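Local coordinates for phospho-furanose lactonase (Mycoplasma synoviae, PDB 3OVG), which hydrolyses 1,4-lactones, notably the 5-phosphates of D-xylono- and L-arabino-1,4-lactone, with two zinc ions bound per subunit, at residues L166-L171 with A199-G204. Numbering follows the deposited sequence.
Sequences LELKAL and AKHLIG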
ATOM      1  N   LEU A 166      -6.605  -1.239 -27.493  1.00 18.06           N
ATOM      2  CA  LEU A 166      -7.741  -2.144 -27.217  1.00 16.74           C
ATOM      3  C   LEU A 166      -9.087  -1.415 -27.108  1.00 16.81           C
ATOM      4  O   LEU A 166     -10.161  -2.002 -27.324  1.00 15.60           O
ATOM      5  CB  LEU A 166      -7.483  -2.998 -25.962  1.00 16.55           C
ATOM      6  CG  LEU A 166      -6.949  -4.419 -26.229  1.00 21.23           C
ATOM      7  CD1 LEU A 166      -6.226  -4.621 -27.570  1.00 19.58           C
ATOM      8  CD2 LEU A 166      -6.187  -5.049 -25.063  1.00 24.23           C
ATOM      9  N   GLU A 167      -9.017  -0.147 -26.759  1.00 15.27           N
ATOM     10  CA  GLU A 167     -10.185   0.715 -26.732  1.00 16.51           C
ATOM     11  C   GLU A 167     -10.600   1.166 -28.150  1.00 15.59           C
ATOM     12  O   GLU A 167     -11.784   1.363 -28.422  1.00 15.88           O
ATOM     13  CB  GLU A 167      -9.915   1.908 -25.780  1.00 13.84           C
ATOM     14  CG  GLU A 167      -9.601   1.388 -24.370  1.00 17.21           C
ATOM     15  CD  GLU A 167      -9.106   2.444 -23.373  1.00 16.47           C
ATOM     16  OE1 GLU A 167      -8.525   3.488 -23.770  1.00 17.03           O
ATOM     17  OE2 GLU A 167      -9.259   2.178 -22.182  1.00 14.94           O
ATOM     18  N   LEU A 168      -9.633   1.375 -29.041  1.00 15.05           N
ATOM     19  CA  LEU A 168      -9.997   1.680 -30.415  1.00 14.90           C
ATOM     20  C   LEU A 168     -10.636   0.424 -31.027  1.00 14.22           C
ATOM     21  O   LEU A 168     -11.548   0.514 -31.812  1.00 14.09           O
ATOM     22  CB  LEU A 168      -8.783   2.145 -31.220  1.00 16.56           C
ATOM     23  CG  LEU A 168      -9.066   2.631 -32.648  1.00 17.87           C
ATOM     24  CD1 LEU A 168     -10.085   3.744 -32.599  1.00 17.50           C
ATOM     25  CD2 LEU A 168      -7.787   3.126 -33.344  1.00 18.45           C
ATOM     26  N   LYS A 169     -10.142  -0.751 -30.653  1.00 14.96           N
ATOM     27  CA  LYS A 169     -10.770  -2.021 -31.041  1.00 15.62           C
ATOM     28  C   LYS A 169     -12.223  -2.101 -30.543  1.00 16.07           C
ATOM     29  O   LYS A 169     -13.132  -2.484 -31.280  1.00 14.10           O
ATOM     30  CB  LYS A 169      -9.977  -3.206 -30.470  1.00 15.04           C
ATOM     31  CG  LYS A 169     -10.408  -4.550 -31.069  1.00 14.15           C
ATOM     32  CD  LYS A 169      -9.417  -5.664 -30.687  1.00 14.66           C
ATOM     33  CE  LYS A 169      -9.915  -7.000 -31.190  1.00 14.79           C
ATOM     34  NZ  LYS A 169      -9.050  -8.083 -30.682  1.00 15.99           N
ATOM     35  N   ALA A 170     -12.446  -1.709 -29.292  1.00 14.37           N
ATOM     36  CA  ALA A 170     -13.793  -1.786 -28.731  1.00 14.40           C
ATOM     37  C   ALA A 170     -14.678  -0.717 -29.374  1.00 15.54           C
ATOM     38  O   ALA A 170     -15.873  -0.949 -29.582  1.00 13.26           O
ATOM     39  CB  ALA A 170     -13.758  -1.626 -27.200  1.00 15.50           C
ATOM     40  N   LEU A 171     -14.090   0.422 -29.755  1.00 14.19           N
ATOM     41  CA  LEU A 171     -14.868   1.446 -30.469  1.00 14.41           C
ATOM     42  C   LEU A 171     -15.307   0.927 -31.834  1.00 13.94           C
ATOM     43  O   LEU A 171     -16.424   1.160 -32.267  1.00 15.48           O
ATOM     44  CB  LEU A 171     -14.079   2.778 -30.624  1.00 15.09           C
ATOM     45  CG  LEU A 171     -13.895   3.591 -29.333  1.00 15.45           C
ATOM     46  CD1 LEU A 171     -12.927   4.739 -29.553  1.00 14.45           C
ATOM     47  CD2 LEU A 171     -15.230   4.133 -28.868  1.00 15.06           C
ATOM     48  N   ALA A 199     -15.723  10.432 -30.395  1.00 12.90           N
ATOM     49  CA  ALA A 199     -16.731  10.879 -31.374  1.00 16.32           C
ATOM     50  C   ALA A 199     -16.268  10.711 -32.814  1.00 16.63           C
ATOM     51  O   ALA A 199     -16.930  10.045 -33.615  1.00 19.67           O
ATOM     52  CB  ALA A 199     -17.190  12.367 -31.112  1.00 13.85           C
ATOM     53  N   LYS A 200     -15.117  11.277 -33.150  1.00 17.08           N
ATOM     54  CA  LYS A 200     -14.627  11.208 -34.530  1.00 17.41           C
ATOM     55  C   LYS A 200     -14.351   9.788 -34.970  1.00 16.47           C
ATOM     56  O   LYS A 200     -14.614   9.412 -36.114  1.00 15.56           O
ATOM     57  CB  LYS A 200     -13.379  12.065 -34.677  1.00 20.55           C
ATOM     58  CG  LYS A 200     -13.714  13.554 -34.558  1.00 18.30           C
ATOM     59  CD  LYS A 200     -12.551  14.336 -33.964  1.00 25.09           C
ATOM     60  CE  LYS A 200     -11.669  14.978 -35.003  1.00 29.84           C
ATOM     61  NZ  LYS A 200     -10.757  16.021 -34.369  1.00 32.46           N
ATOM     62  N   HIS A 201     -13.836   8.972 -34.056  1.00 16.25           N
ATOM     63  CA  HIS A 201     -13.509   7.614 -34.446  1.00 16.65           C
ATOM     64  C   HIS A 201     -14.775   6.864 -34.794  1.00 16.29           C
ATOM     65  O   HIS A 201     -14.852   6.262 -35.848  1.00 20.97           O
ATOM     66  CB  HIS A 201     -12.672   6.881 -33.377  1.00 15.62           C
ATOM     67  CG  HIS A 201     -11.338   7.499 -33.151  1.00 16.47           C
ATOM     68  ND1 HIS A 201     -10.674   7.438 -31.943  1.00 18.72           N
ATOM     69  CD2 HIS A 201     -10.544   8.210 -33.986  1.00 16.64           C
ATOM     70  CE1 HIS A 201      -9.530   8.090 -32.045  1.00 16.32           C
ATOM     71  NE2 HIS A 201      -9.430   8.567 -33.273  1.00 17.81           N
ATOM     72  N   LEU A 202     -15.768   6.906 -33.922  1.00 15.34           N
ATOM     73  CA  LEU A 202     -16.993   6.144 -34.139  1.00 15.02           C
ATOM     74  C   LEU A 202     -17.602   6.532 -35.466  1.00 17.00           C
ATOM     75  O   LEU A 202     -18.017   5.676 -36.233  1.00 17.98           O
ATOM     76  CB  LEU A 202     -18.005   6.387 -33.001  1.00 13.93           C
ATOM     77  CG  LEU A 202     -17.625   5.715 -31.695  1.00 16.14           C
ATOM     78  CD1 LEU A 202     -18.601   6.205 -30.653  1.00 15.65           C
ATOM     79  CD2 LEU A 202     -17.689   4.194 -31.839  1.00 14.70           C
ATOM     80  N   ILE A 203     -17.668   7.836 -35.709  1.00 18.23           N
ATOM     81  CA  ILE A 203     -18.210   8.369 -36.931  1.00 17.93           C
ATOM     82  C   ILE A 203     -17.327   7.985 -38.091  1.00 18.97           C
ATOM     83  O   ILE A 203     -17.814   7.683 -39.157  1.00 20.71           O
ATOM     84  CB  ILE A 203     -18.316   9.904 -36.850  1.00 17.92           C
ATOM     85  CG1 ILE A 203     -19.413  10.303 -35.851  1.00 16.93           C
ATOM     86  CG2 ILE A 203     -18.550  10.470 -38.239  1.00 21.38           C
ATOM     87  CD1 ILE A 203     -19.358  11.823 -35.397  1.00 17.66           C
ATOM     88  N   GLY A 204     -16.019   7.957 -37.868  1.00 19.87           N
ATOM     89  CA  GLY A 204     -15.101   7.488 -38.890  1.00 19.48           C
ATOM     90  C   GLY A 204     -15.322   6.029 -39.293  1.00 21.72           C
ATOM     91  O   GLY A 204     -15.073   5.651 -40.444  1.00 24.03           O
TER
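Leu-171 and Leu-202 have the nearest CA atoms across two helical segments, 6.3 Å apart; the segment axes approach to 10.4 Å, with their N-to-C directions at 48°. Here the two leucine side chains cross at about a right angle, CD2 of Leu-171 lying 3.9 Å from CD2 of Leu-202. That same Leu-202 methyl also reaches back to the main chain, 3.3 Å from O of Leu-171. One turn earlier on the first helix, Leu-168 holds CG anti to the backbone N (chi1 -174°), which brings CD1 across to the His-201 ring, 3.8 Å from its ND1 and placed obliquely to the ring. Leu-171 CD1 lies at the edge of the same imidazole, near its plane, 4.3 Å from ND1 of His-201. No hydrogen bond joins the segments; the contact is buried and mainly apolar. It packs together helices 165-181 and 195-205, successive outer helices of the phosphotriesterase-family TIM barrel, with strand 185-190 between them in sequence. Val-187 of that strand touches both Leu-171 and Leu-202 from the barrel side, while Leu-348 of helix 343-351 packs on Leu-168 and His-201, and Gln-291 of a neighbouring subunit also meets His-201.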